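PDB 1PMH: beta-1,4-mannanase, which probably hydrolyses beta-1,4-linked mannans and carries the carbohydrate-binding module described here, a jellyroll beta-sandwich that binds mannohexaose. Local coordinates for residues G20-W23 and G24-K28; V35-D38 and L39-P42; G75-F79 and T80-S84; E148-R151 and T152-A156; S167-K170 and G171-Y174. One frame throughout, in Å; residues are numbered along the deposited sequence.

Contact 1: residues G20-W23 and G24-K28; sequences GEAW and GDSLK. With BMA (beta-D-mannopyranose), chain B; BMA (beta-D-mannopyranose), chain C.
W23 and S26 close a type II beta turn, with S26 N donating to W23 O at 3.0 Å. W23 CG lies between the backbone N and the carbonyl carbon (chi1 52°), which swings the ring over S26 CB. From W23 CB outward, CB adjoins G24 N, CG and CD1 lie over S26 CB, and CD1 also has G24 O at the ring edge. The serine methylene makes a CH-pi contact, S26 CB lying 3.4 Å from the centroid of the five-membered ring. On the opposite face, CE3 and CZ3 meet C3 and O3 of the chain C mannose; at the far end CZ2 and CH2 meet O6 and C6 of the chain B mannose, CH2 to C6 at 3.5 Å. A small serine suits the inner face: CB fits under the indole while OG accepts from A22 N at 2.8 Å and bonds to D64 O. E21 OE1 accepts from D25 N within the turn at 3.1 Å. The tryptophan thus offers the glycan an apolar platform, as aromatic residues commonly do in carbohydrate-binding modules, while S26 OG is satisfied by protein and NE1 by a water shared with K28 NZ.

Contact 2: residues V35-D38 and L39-P42; sequences VSQD and LQRP
Q37 and Q40 are the ends of a type I beta turn, closed by Q40 N donating to Q37 O at 3.1 Å with an N-H...O angle of 156°. The same carbonyl oxygen lies close under the Q40 side chain, 3.2 Å from CG. Beyond it the two glutamine amides meet with their planes nearly perpendicular (89°), and Q40 NE2 makes a weak bond to Q37 OE1 at 3.1 Å; long polar chains suit this outer side of the turn. On the strand side, S36 OG receives D38 N at 3.0 Å, an ST turn that overlaps the start of the beta turn. A water accepts from L39 N and donates to S36 O, bridging the two backbone groups. D38 OD2 forms a salt bridge with R49 and a hydrogen bond with the hydroxyl of Y174, while L39, an apolar residue on the inward side, packs on A47, F90 and Y174. R41 then folds back, its NH1 giving L39 O a bond of 2.7 Å in the guanidinium plane. An ST turn running into a type I turn thus ends strand 30-36 of the jellyroll and begins the loop that goes on to supply N44 and Y46 to the calcium site.

Contact 3: residues G75-F79 and T80-S84; sequences GQFDF and TGYKS
D78 OD1 is gripped twice by T80: the hydroxyl OG1 donates at 2.7 Å on the syn side of the carboxylate, and the backbone N donates at 3.0 Å from above its plane. With D78 CG anti to the backbone N (chi1 -167°), the carboxylate reaches forward along the chain to meet both donors. Aspartate is short enough to bond a backbone N two residues on, the pattern of an Asx turn, and threonine adds a second donor. A water joins D78 O to T80 O. Next comes a type II beta turn, with Y82 N bonded to F79 O at 2.9 Å; G81 takes the positive phi (82°) of its third position, which glycine accepts readily. The turn brings Y82 back to the strand, where F77 CE2 lies over one face of the tyrosine ring, 3.8 Å from CE1, the two ring planes oblique at 56°. F77 CD2 also sits over the centre of the F79 ring, linking the three aromatics. F79 is buried, packing against K154 and I180, and Y82 carries its hydroxyl on to N5 O. Hydrogen bonds therefore fix the exposed bend, while aromatic packing ties the turn to the strand and sandwich.

Contact 4: residues E148-R151 and T152-A156; sequences EDFR and TKKRA
F150 and K154 cross at about a right angle where a short 3-10 turn, 148-150, enters strand 153-165 of the beta-sandwich through an inverse gamma turn centred on R151. The lysine lies over the phenyl face. Its CE sits almost directly above the middle, 3.5 Å from the ring centroid and only 7° off the normal, a CH-pi contact; NZ follows at 4.0 Å from the centroid, still over the face, and adds a cation-pi interaction. The bend at chi2 (-69°) carries the chain back across the ring instead of out along the strand, and four flexible methylenes make lysine well suited to crossing an aromatic face with its ammonium directed to a water. F150 in turn is buried and also packs on D111. Behind the ring, the backbone closes tightly: R151 N bonds to E148 O, and T152 N makes a weak bond to F150 O at 2.9 Å, bent as gamma turns require. T152 CG2 lies 3.6 Å from D149 O. R151 sends its guanidinium the other way, to I146 O. Further along the strand R155, held by E74, lines the glycan pocket. At the tip of K154, NZ donates to a water at 2.7 Å, and that water gives a hydrogen to D149 O at 3.2 Å.

Contact 5: residues S167-K170 and G171-Y174; sequences SNYK and GPIY
With CG anti to the backbone N (chi1 -178°) and the ring turned by a chi2 of 71°, Y169 lays its phenol alongside the chain that follows and delivers OH to P172 O. The bond is short, 2.7 Å from OH to O, with the donor tilted 27° from the carbonyl plane; proline has no N-H to donate, but its carbonyl accepts as any other does. G171 passes over one face of the ring, its N 3.7 Å above the plane. Glycine suits this place because the absence of a side chain lets the backbone pass close to the phenol. Close to the hydroxyl end of the ring, I173 CG1 makes a looser apolar contact, 4.3 Å from Y169 CE2, and the aromatic ring continues onto V52, I91 and P92. Upstream, S167 OG accepts Y169 N at 3.0 Å, an ST turn that sets the tyrosine's backbone. The contact lies at a corner at G171, where the chain changes direction and enters strand 172-181 of the jellyroll, with the bond from Y169 OH to P172 O spanning it.

In the fold
Contacts 1 and 4 lie at the surface, and both use an aromatic face, turned to sugar in contact 1 and covered by lysine in contact 4. W23 works within contact 1, whereas R155 of the glycan pocket merely lies in a segment of contact 4. Contacts 2, 3 and 5 are partly buried, with more of their packing directed inwards. Contacts 1, 3 and 4 reach the same sheet; 3 and 4 sit side by side, centres 5 Å apart, where backbone hydrogen bonds join F77 N to K154 O and F79 N to T152 O, each 2.9 Å. Contacts 2 and 5 belong to the other sheet and meet through D38 and Y174, about 32 Å between centres from contact 4.

Contact 1: residues G20-W23 and G24-K28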
loop_
_atom_site.group_PDB
_atom_site.type_symbol
_atom_site.label_atom_id
_atom_site.label_comp_id
_atom_site.label_asym_id
_atom_site.label_seq_id
_atom_site.Cartn_x
_atom_site.Cartn_y
_atom_site.Cartn_z
ATOM N N GLY A 20 8.457 -2.211 -5.633
ATOM C CA GLY A 20 8.471 -2.138 -7.086
ATOM C C GLY A 20 7.540 -3.240 -7.576
ATOM O O GLY A 20 6.601 -3.646 -6.896
ATOM N N GLU A 21 7.810 -3.728 -8.786
ATOM C CA GLU A 21 6.925 -4.772 -9.285
ATOM C C GLU A 21 7.040 -6.009 -8.382
ATOM O O GLU A 21 8.084 -6.327 -7.835
ATOM C CB GLU A 21 7.187 -5.067 -10.756
ATOM C CG GLU A 21 8.532 -5.689 -11.005
ATOM C CD GLU A 21 8.792 -5.956 -12.486
ATOM O OE1 GLU A 21 8.041 -5.489 -13.366
ATOM O OE2 GLU A 21 9.782 -6.670 -12.742
ATOM N N ALA A 22 5.927 -6.698 -8.233
ATOM C CA ALA A 22 5.863 -7.944 -7.464
ATOM C C ALA A 22 6.325 -9.131 -8.286
ATOM O O ALA A 22 6.748 -10.137 -7.730
ATOM C CB ALA A 22 4.475 -8.175 -6.874
ATOM N N TRP A 23 6.177 -9.029 -9.605
ATOM C CA TRP A 23 6.666 -9.999 -10.565
ATOM C C TRP A 23 6.719 -9.247 -11.887
ATOM O O TRP A 23 6.330 -8.100 -11.980
ATOM C CB TRP A 23 5.788 -11.260 -10.616
ATOM C CG TRP A 23 4.344 -10.969 -10.819
ATOM C CD1 TRP A 23 3.732 -10.709 -11.992
ATOM C CD2 TRP A 23 3.338 -10.879 -9.812
ATOM N NE1 TRP A 23 2.400 -10.448 -11.782
ATOM C CE2 TRP A 23 2.135 -10.527 -10.442
ATOM C CE3 TRP A 23 3.334 -11.032 -8.421
ATOM C CZ2 TRP A 23 0.956 -10.289 -9.728
ATOM C CZ3 TRP A 23 2.180 -10.824 -7.741
ATOM C CH2 TRP A 23 1.017 -10.450 -8.369
ATOM N N GLY A 24 7.255 -9.886 -12.922
ATOM C CA GLY A 24 7.466 -9.205 -14.188
ATOM C C GLY A 24 6.170 -8.641 -14.723
ATOM O O GLY A 24 5.163 -9.332 -14.875
ATOM N N ASP A 25 6.229 -7.353 -15.020
ATOM C CA ASP A 25 5.110 -6.641 -15.591
ATOM C C ASP A 25 3.891 -6.576 -14.687
ATOM O O ASP A 25 2.795 -6.326 -15.170
ATOM C CB ASP A 25 4.709 -7.206 -16.961
ATOM C CG ASP A 25 3.968 -6.178 -17.779
ATOM O OD1 ASP A 25 4.326 -4.962 -17.727
ATOM O OD2 ASP A 25 2.981 -6.547 -18.449
ATOM N N SER A 26 4.074 -6.694 -13.372
ATOM C CA SER A 26 2.924 -6.667 -12.488
ATOM C C SER A 26 2.338 -5.295 -12.253
ATOM O O SER A 26 1.182 -5.233 -11.778
ATOM C CB SER A 26 3.227 -7.297 -11.118
ATOM O OG SER A 26 3.980 -6.460 -10.296
ATOM N N LEU A 27 3.101 -4.227 -12.486
ATOM C CA LEU A 27 2.637 -2.924 -12.025
ATOM C C LEU A 27 1.380 -2.465 -12.749
ATOM O O LEU A 27 0.488 -1.901 -12.142
ATOM C CB LEU A 27 3.755 -1.882 -12.072
ATOM C CG LEU A 27 4.832 -2.062 -11.005
ATOM C CD1 LEU A 27 6.042 -1.197 -11.296
ATOM C CD2 LEU A 27 4.337 -1.804 -9.606
ATOM N N LYS A 28 1.388 -2.586 -14.079
ATOM C CA LYS A 28 0.207 -2.373 -14.905
ATOM C C LYS A 28 -0.341 -0.960 -14.737
ATOM O O LYS A 28 0.246 -0.019 -15.279
ATOM C CB LYS A 28 -0.834 -3.494 -14.728
ATOM C CG LYS A 28 -0.331 -4.921 -14.969
ATOM C CD LYS A 28 -0.115 -5.255 -16.449
ATOM C CE LYS A 28 -0.256 -6.757 -16.761
ATOM N NZ LYS A 28 0.390 -7.798 -15.867
HETATM C C1 BMA B . -4.965 -14.203 -7.356
HETATM C C2 BMA B . -4.739 -15.675 -7.695
HETATM C C3 BMA B . -3.326 -15.949 -7.254
HETATM C C4 BMA B . -2.339 -14.995 -7.893
HETATM C C5 BMA B . -2.728 -13.528 -7.680
HETATM C C6 BMA B . -1.852 -12.474 -8.344
HETATM O O2 BMA B . -4.900 -15.911 -9.068
HETATM O O3 BMA B . -3.031 -17.303 -7.550
HETATM O O4 BMA B . -1.110 -15.162 -7.250
HETATM O O5 BMA B . -4.076 -13.402 -8.106
HETATM O O6 BMA B . -1.772 -12.689 -9.726
HETATM C C1 BMA C . 0.036 -15.044 -8.113
HETATM C C2 BMA C . 1.284 -14.768 -7.301
HETATM C C3 BMA C . 2.500 -14.671 -8.235
HETATM C C4 BMA C . 2.589 -16.005 -8.996
HETATM C C5 BMA C . 1.293 -16.355 -9.731
HETATM C C6 BMA C . 1.222 -17.706 -10.443
HETATM O O2 BMA C . 1.384 -15.704 -6.251
HETATM O O3 BMA C . 3.657 -14.571 -7.423
HETATM O O4 BMA C . 3.557 -15.966 -10.010
HETATM O O5 BMA C . 0.248 -16.304 -8.802
HETATM O O6 BMA C . 0.056 -17.713 -11.243
HETATM O O HOH W 1 5.761 -3.993 -13.708
HETATM O O HOH W 2 0.137 -9.340 -13.383
#

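Contact 2: residues V35-D38 and L39-P42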
loop_
_atom_site.group_PDB
_atom_site.type_symbol
_atom_site.label_atom_id
_atom_site.label_comp_id
_atom_site.label_asym_id
_atom_site.label_seq_id
_atom_site.Cartn_x
_atom_site.Cartn_y
_atom_site.Cartn_z
ATOM N N VAL A 35 10.110 7.572 -4.486
ATOM C CA VAL A 35 10.085 8.137 -3.143
ATOM C C VAL A 35 9.832 9.632 -3.329
ATOM O O VAL A 35 10.420 10.258 -4.184
ATOM C CB VAL A 35 11.326 7.732 -2.317
ATOM C CG1 VAL A 35 12.631 8.220 -2.952
ATOM C CG2 VAL A 35 11.172 8.126 -0.870
ATOM N N SER A 36 8.975 10.172 -2.489
ATOM C CA SER A 36 8.536 11.542 -2.605
ATOM C C SER A 36 8.586 12.284 -1.279
ATOM O O SER A 36 8.291 11.717 -0.247
ATOM C CB SER A 36 7.098 11.523 -3.151
ATOM O OG SER A 36 6.494 12.795 -3.266
ATOM N N GLN A 37 8.814 13.583 -1.403
ATOM C CA GLN A 37 8.683 14.555 -0.295
ATOM C C GLN A 37 7.387 15.335 -0.349
ATOM O O GLN A 37 7.245 16.303 0.383
ATOM C CB GLN A 37 9.915 15.506 -0.222
ATOM C CG GLN A 37 11.171 14.719 0.115
ATOM C CD GLN A 37 12.386 15.632 0.167
ATOM O OE1 GLN A 37 12.393 16.676 0.845
ATOM N NE2 GLN A 37 13.379 15.317 -0.604
ATOM N N ASP A 38 6.422 14.915 -1.169
ATOM C CA ASP A 38 5.193 15.683 -1.278
ATOM C C ASP A 38 4.420 15.840 0.011
ATOM O O ASP A 38 3.736 16.850 0.195
ATOM C CB ASP A 38 4.247 15.046 -2.308
ATOM C CG ASP A 38 4.753 15.146 -3.750
ATOM O OD1 ASP A 38 5.721 15.883 -4.032
ATOM O OD2 ASP A 38 4.219 14.367 -4.586
ATOM N N LEU A 39 4.505 14.850 0.886
ATOM C CA LEU A 39 3.792 14.799 2.153
ATOM C C LEU A 39 4.704 15.219 3.326
ATOM O O LEU A 39 4.375 14.916 4.457
ATOM C CB LEU A 39 3.129 13.447 2.383
ATOM C CG LEU A 39 2.274 12.926 1.222
ATOM C CD1 LEU A 39 1.689 11.607 1.589
ATOM C CD2 LEU A 39 1.183 13.877 0.839
ATOM N N GLN A 40 5.860 15.824 3.072
ATOM C CA GLN A 40 6.815 16.056 4.125
ATOM C C GLN A 40 6.194 16.886 5.191
ATOM O O GLN A 40 5.624 17.911 4.898
ATOM C CB GLN A 40 8.105 16.638 3.555
ATOM C CG GLN A 40 8.061 18.015 2.947
ATOM C CD GLN A 40 9.416 18.397 2.327
ATOM O OE1 GLN A 40 9.458 19.085 1.301
ATOM N NE2 GLN A 40 10.512 17.926 2.921
ATOM N N ARG A 41 6.390 16.444 6.423
ATOM C CA ARG A 41 5.817 17.089 7.565
ATOM C C ARG A 41 6.620 16.718 8.805
ATOM O O ARG A 41 7.576 15.986 8.680
ATOM C CB ARG A 41 4.363 16.765 7.629
ATOM C CG ARG A 41 4.095 15.310 7.815
ATOM C CD ARG A 41 2.613 15.019 7.476
ATOM N NE ARG A 41 2.169 13.654 7.661
ATOM C CZ ARG A 41 2.314 12.664 6.797
ATOM N NH1 ARG A 41 3.016 12.885 5.712
ATOM N NH2 ARG A 41 1.861 11.430 7.059
ATOM N N PRO A 42 6.302 17.239 9.992
ATOM C CA PRO A 42 7.203 17.021 11.136
ATOM C C PRO A 42 7.426 15.534 11.392
ATOM O O PRO A 42 6.497 14.747 11.540
ATOM C CB PRO A 42 6.500 17.777 12.270
ATOM C CG PRO A 42 5.777 18.842 11.532
ATOM C CD PRO A 42 5.227 18.195 10.301
HETATM O O HOH W 3 6.227 12.702 1.431
#

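Contact 3: residues G75-F79 and T80-S84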
loop_
_atom_site.group_PDB
_atom_site.type_symbol
_atom_site.label_atom_id
_atom_site.label_comp_id
_atom_site.label_asym_id
_atom_site.label_seq_id
_atom_site.Cartn_x
_atom_site.Cartn_y
_atom_site.Cartn_z
ATOM N N GLY A 75 13.417 -14.586 -0.204
ATOM C CA GLY A 75 13.637 -14.872 1.199
ATOM C C GLY A 75 12.393 -15.310 1.913
ATOM O O GLY A 75 11.289 -15.097 1.446
ATOM N N GLN A 76 12.609 -15.913 3.082
ATOM C CA GLN A 76 11.556 -16.255 3.999
ATOM C C GLN A 76 11.707 -15.342 5.212
ATOM O O GLN A 76 12.772 -14.756 5.445
ATOM C CB GLN A 76 11.501 -17.777 4.214
ATOM C CG GLN A 76 11.303 -18.591 2.885
ATOM C CD GLN A 76 9.952 -19.316 2.645
ATOM O OE1 GLN A 76 9.427 -19.375 1.485
ATOM N NE2 GLN A 76 9.377 -19.843 3.726
ATOM N N PHE A 77 10.618 -15.112 5.912
ATOM C CA PHE A 77 10.607 -14.275 7.092
ATOM C C PHE A 77 9.791 -14.994 8.135
ATOM O O PHE A 77 8.739 -15.561 7.828
ATOM C CB PHE A 77 9.974 -12.912 6.795
ATOM C CG PHE A 77 9.956 -11.959 7.975
ATOM C CD1 PHE A 77 11.036 -11.155 8.259
ATOM C CD2 PHE A 77 8.809 -11.834 8.746
ATOM C CE1 PHE A 77 11.012 -10.293 9.356
ATOM C CE2 PHE A 77 8.739 -10.936 9.793
ATOM C CZ PHE A 77 9.840 -10.201 10.105
ATOM N N ASP A 78 10.269 -14.989 9.367
ATOM C CA ASP A 78 9.583 -15.639 10.471
ATOM C C ASP A 78 8.570 -14.695 11.074
ATOM O O ASP A 78 8.920 -13.772 11.812
ATOM C CB ASP A 78 10.608 -16.146 11.476
ATOM C CG ASP A 78 9.990 -17.087 12.475
ATOM O OD1 ASP A 78 8.744 -17.184 12.510
ATOM O OD2 ASP A 78 10.714 -17.741 13.242
ATOM N N PHE A 79 7.303 -14.905 10.720
ATOM C CA PHE A 79 6.191 -14.121 11.239
ATOM C C PHE A 79 5.722 -14.540 12.632
ATOM O O PHE A 79 4.729 -14.009 13.104
ATOM C CB PHE A 79 5.017 -14.093 10.255
ATOM C CG PHE A 79 5.279 -13.375 8.964
ATOM C CD1 PHE A 79 5.091 -12.015 8.859
ATOM C CD2 PHE A 79 5.702 -14.055 7.826
ATOM C CE1 PHE A 79 5.321 -11.375 7.667
ATOM C CE2 PHE A 79 5.944 -13.401 6.616
ATOM C CZ PHE A 79 5.763 -12.047 6.565
ATOM N N THR A 80 6.396 -15.496 13.265
ATOM C CA THR A 80 6.095 -15.821 14.648
ATOM C C THR A 80 6.059 -14.557 15.495
ATOM O O THR A 80 7.001 -13.764 15.479
ATOM C CB THR A 80 7.111 -16.826 15.219
ATOM O OG1 THR A 80 7.105 -18.023 14.418
ATOM C CG2 THR A 80 6.763 -17.278 16.646
ATOM N N GLY A 81 4.966 -14.374 16.219
ATOM C CA GLY A 81 4.827 -13.206 17.072
ATOM C C GLY A 81 4.376 -11.941 16.399
ATOM O O GLY A 81 4.115 -10.955 17.085
ATOM N N TYR A 82 4.239 -11.958 15.079
ATOM C CA TYR A 82 3.672 -10.805 14.374
ATOM C C TYR A 82 2.196 -11.078 14.150
ATOM O O TYR A 82 1.813 -12.176 13.773
ATOM C CB TYR A 82 4.399 -10.565 13.042
ATOM C CG TYR A 82 5.851 -10.127 13.216
ATOM C CD1 TYR A 82 6.885 -11.048 13.349
ATOM C CD2 TYR A 82 6.212 -8.794 13.233
ATOM C CE1 TYR A 82 8.196 -10.652 13.496
ATOM C CE2 TYR A 82 7.532 -8.367 13.376
ATOM C CZ TYR A 82 8.514 -9.296 13.529
ATOM O OH TYR A 82 9.835 -8.926 13.661
ATOM N N LYS A 83 1.361 -10.060 14.382
ATOM C CA LYS A 83 -0.084 -10.225 14.398
ATOM C C LYS A 83 -0.830 -9.312 13.451
ATOM O O LYS A 83 -2.010 -9.546 13.221
ATOM C CB LYS A 83 -0.673 -10.110 15.817
ATOM C CG LYS A 83 -0.047 -11.113 16.787
ATOM C CD LYS A 83 -0.818 -11.114 18.079
ATOM C CE LYS A 83 -0.295 -12.162 19.025
ATOM N NZ LYS A 83 -1.141 -12.324 20.211
ATOM N N SER A 84 -0.169 -8.302 12.878
ATOM C CA SER A 84 -0.859 -7.394 11.988
ATOM C C SER A 84 0.090 -6.773 10.978
ATOM O O SER A 84 1.291 -6.679 11.206
ATOM C CB SER A 84 -1.595 -6.282 12.771
ATOM O OG SER A 84 -0.720 -5.415 13.447
HETATM O O HOH W 4 9.541 -13.920 14.565
#

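Contact 4: residues E148-R151 and T152-A156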
loop_
_atom_site.group_PDB
_atom_site.type_symbol
_atom_site.label_atom_id
_atom_site.label_comp_id
_atom_site.label_asym_id
_atom_site.label_seq_id
_atom_site.Cartn_x
_atom_site.Cartn_y
_atom_site.Cartn_z
ATOM N N GLU A 148 -3.223 -16.929 12.387
ATOM C CA GLU A 148 -2.375 -17.760 13.232
ATOM C C GLU A 148 -1.518 -18.710 12.380
ATOM O O GLU A 148 -0.330 -18.931 12.662
ATOM C CB GLU A 148 -3.240 -18.454 14.297
ATOM C CG GLU A 148 -4.006 -17.459 15.174
ATOM C CD GLU A 148 -5.371 -16.974 14.671
ATOM O OE1 GLU A 148 -5.494 -16.113 13.752
ATOM O OE2 GLU A 148 -6.375 -17.436 15.264
ATOM N N ASP A 149 -2.103 -19.276 11.315
ATOM C CA ASP A 149 -1.371 -20.229 10.482
ATOM C C ASP A 149 -0.271 -19.579 9.654
ATOM O O ASP A 149 0.559 -20.303 9.104
ATOM C CB ASP A 149 -2.299 -21.073 9.602
ATOM C CG ASP A 149 -2.818 -20.360 8.381
ATOM O OD1 ASP A 149 -3.198 -19.194 8.472
ATOM O OD2 ASP A 149 -2.999 -20.953 7.289
ATOM N N PHE A 150 -0.229 -18.249 9.563
ATOM C CA PHE A 150 0.900 -17.523 8.938
ATOM C C PHE A 150 1.929 -17.001 9.908
ATOM O O PHE A 150 2.889 -16.350 9.476
ATOM C CB PHE A 150 0.346 -16.403 8.031
ATOM C CG PHE A 150 0.191 -16.835 6.603
ATOM C CD1 PHE A 150 -0.596 -17.918 6.254
ATOM C CD2 PHE A 150 0.929 -16.214 5.600
ATOM C CE1 PHE A 150 -0.596 -18.364 4.923
ATOM C CE2 PHE A 150 0.893 -16.647 4.339
ATOM C CZ PHE A 150 0.154 -17.727 3.980
ATOM N N ARG A 151 1.739 -17.242 11.220
ATOM C CA ARG A 151 2.663 -16.731 12.207
ATOM C C ARG A 151 3.792 -17.752 12.363
ATOM O O ARG A 151 3.942 -18.407 13.380
ATOM C CB ARG A 151 1.934 -16.379 13.481
ATOM C CG ARG A 151 0.893 -15.313 13.302
ATOM C CD ARG A 151 0.200 -14.955 14.618
ATOM N NE ARG A 151 -1.024 -14.208 14.356
ATOM C CZ ARG A 151 -1.985 -13.996 15.238
ATOM N NH1 ARG A 151 -1.872 -14.369 16.508
ATOM N NH2 ARG A 151 -3.059 -13.327 14.875
ATOM N N THR A 152 4.600 -17.830 11.307
ATOM C CA THR A 152 5.608 -18.835 11.120
ATOM C C THR A 152 6.457 -18.361 9.946
ATOM O O THR A 152 6.226 -17.269 9.394
ATOM C CB THR A 152 4.983 -20.225 10.888
ATOM O OG1 THR A 152 6.063 -21.185 10.905
ATOM C CG2 THR A 152 4.163 -20.318 9.569
ATOM N N LYS A 153 7.428 -19.160 9.537
ATOM C CA LYS A 153 8.229 -18.782 8.387
ATOM C C LYS A 153 7.401 -18.885 7.103
ATOM O O LYS A 153 6.805 -19.924 6.815
ATOM C CB LYS A 153 9.483 -19.640 8.319
ATOM C CG LYS A 153 10.494 -19.396 9.414
ATOM C CD LYS A 153 11.517 -20.544 9.470
ATOM C CE LYS A 153 10.972 -21.770 10.174
ATOM N NZ LYS A 153 11.835 -22.970 10.411
ATOM N N LYS A 154 7.388 -17.782 6.351
ATOM C CA LYS A 154 6.662 -17.691 5.092
ATOM C C LYS A 154 7.492 -16.901 4.113
ATOM O O LYS A 154 8.363 -16.124 4.465
ATOM C CB LYS A 154 5.308 -16.994 5.324
ATOM C CG LYS A 154 4.283 -17.794 6.167
ATOM C CD LYS A 154 3.767 -19.010 5.466
ATOM C CE LYS A 154 2.626 -19.603 6.250
ATOM N NZ LYS A 154 2.097 -20.813 5.598
ATOM N N ARG A 155 7.155 -17.068 2.835
ATOM C CA ARG A 155 7.756 -16.312 1.760
ATOM C C ARG A 155 7.528 -14.820 2.000
ATOM O O ARG A 155 6.401 -14.387 2.176
ATOM C CB ARG A 155 7.131 -16.749 0.444
ATOM C CG ARG A 155 7.772 -16.243 -0.795
ATOM C CD ARG A 155 7.216 -16.988 -2.007
ATOM N NE ARG A 155 7.796 -16.553 -3.272
ATOM C CZ ARG A 155 7.336 -15.548 -3.983
ATOM N NH1 ARG A 155 6.303 -14.823 -3.585
ATOM N NH2 ARG A 155 7.956 -15.244 -5.117
ATOM N N ALA A 156 8.613 -14.053 1.990
ATOM C CA ALA A 156 8.652 -12.732 2.595
ATOM C C ALA A 156 8.307 -11.585 1.651
ATOM O O ALA A 156 8.963 -10.540 1.690
ATOM C CB ALA A 156 9.972 -12.480 3.220
HETATM O O HOH W 5 -0.311 -21.769 6.428
#

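Contact 5: residues S167-K170 and G171-Y174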
loop_
_atom_site.group_PDB
_atom_site.type_symbol
_atom_site.label_atom_id
_atom_site.label_comp_id
_atom_site.label_asym_id
_atom_site.label_seq_id
_atom_site.Cartn_x
_atom_site.Cartn_y
_atom_site.Cartn_z
ATOM N N SER A 167 -12.923 3.417 -12.675
ATOM C CA SER A 167 -12.345 4.706 -12.323
ATOM C C SER A 167 -11.657 5.338 -13.531
ATOM O O SER A 167 -11.028 4.659 -14.336
ATOM C CB SER A 167 -11.310 4.522 -11.216
ATOM O OG SER A 167 -10.649 5.726 -10.885
ATOM N N ASN A 168 -11.688 6.671 -13.585
ATOM C CA ASN A 168 -10.855 7.449 -14.496
ATOM C C ASN A 168 -9.782 8.248 -13.778
ATOM O O ASN A 168 -9.186 9.175 -14.366
ATOM C CB ASN A 168 -11.683 8.364 -15.396
ATOM C CG ASN A 168 -12.448 9.413 -14.652
ATOM O OD1 ASN A 168 -12.394 9.461 -13.399
ATOM N ND2 ASN A 168 -13.158 10.262 -15.270
ATOM N N TYR A 169 -9.487 7.907 -12.527
ATOM C CA TYR A 169 -8.440 8.633 -11.803
ATOM C C TYR A 169 -7.070 8.421 -12.434
ATOM O O TYR A 169 -6.687 7.295 -12.689
ATOM C CB TYR A 169 -8.457 8.168 -10.323
ATOM C CG TYR A 169 -7.446 8.888 -9.453
ATOM C CD1 TYR A 169 -7.606 10.221 -9.097
ATOM C CD2 TYR A 169 -6.260 8.282 -9.090
ATOM C CE1 TYR A 169 -6.674 10.873 -8.349
ATOM C CE2 TYR A 169 -5.324 8.934 -8.297
ATOM C CZ TYR A 169 -5.517 10.242 -7.963
ATOM O OH TYR A 169 -4.602 10.956 -7.247
ATOM N N LYS A 170 -6.344 9.516 -12.630
ATOM C CA LYS A 170 -4.967 9.520 -13.103
ATOM C C LYS A 170 -4.247 10.472 -12.196
ATOM O O LYS A 170 -4.419 11.670 -12.262
ATOM C CB LYS A 170 -4.899 9.968 -14.546
ATOM C CG LYS A 170 -5.657 9.031 -15.468
ATOM C CD LYS A 170 -5.354 9.348 -16.911
ATOM C CE LYS A 170 -6.192 8.591 -17.918
ATOM N NZ LYS A 170 -5.446 8.301 -19.196
ATOM N N GLY A 171 -3.403 9.980 -11.334
ATOM C CA GLY A 171 -2.737 10.791 -10.326
ATOM C C GLY A 171 -2.027 9.887 -9.342
ATOM O O GLY A 171 -1.996 8.653 -9.489
ATOM N N PRO A 172 -1.426 10.504 -8.334
ATOM C CA PRO A 172 -0.714 9.720 -7.331
ATOM C C PRO A 172 -1.609 9.079 -6.287
ATOM O O PRO A 172 -2.669 9.609 -5.932
ATOM C CB PRO A 172 0.208 10.750 -6.710
ATOM C CG PRO A 172 -0.522 12.040 -6.819
ATOM C CD PRO A 172 -1.239 11.961 -8.146
ATOM N N ILE A 173 -1.129 7.951 -5.770
ATOM C CA ILE A 173 -1.584 7.361 -4.524
ATOM C C ILE A 173 -0.299 7.172 -3.724
ATOM O O ILE A 173 0.692 6.674 -4.259
ATOM C CB ILE A 173 -2.278 6.020 -4.736
ATOM C CG1 ILE A 173 -3.564 6.179 -5.542
ATOM C CG2 ILE A 173 -2.574 5.342 -3.373
ATOM C CD1 ILE A 173 -4.320 4.909 -5.881
ATOM N N TYR A 174 -0.303 7.576 -2.459
ATOM C CA TYR A 174 0.887 7.442 -1.634
ATOM C C TYR A 174 0.663 6.373 -0.582
ATOM O O TYR A 174 -0.426 6.222 -0.031
ATOM C CB TYR A 174 1.275 8.747 -0.944
ATOM C CG TYR A 174 1.445 9.939 -1.842
ATOM C CD1 TYR A 174 0.352 10.657 -2.307
ATOM C CD2 TYR A 174 2.722 10.403 -2.201
ATOM C CE1 TYR A 174 0.513 11.791 -3.122
ATOM C CE2 TYR A 174 2.865 11.512 -3.037
ATOM C CZ TYR A 174 1.780 12.202 -3.495
ATOM O OH TYR A 174 1.884 13.318 -4.286
#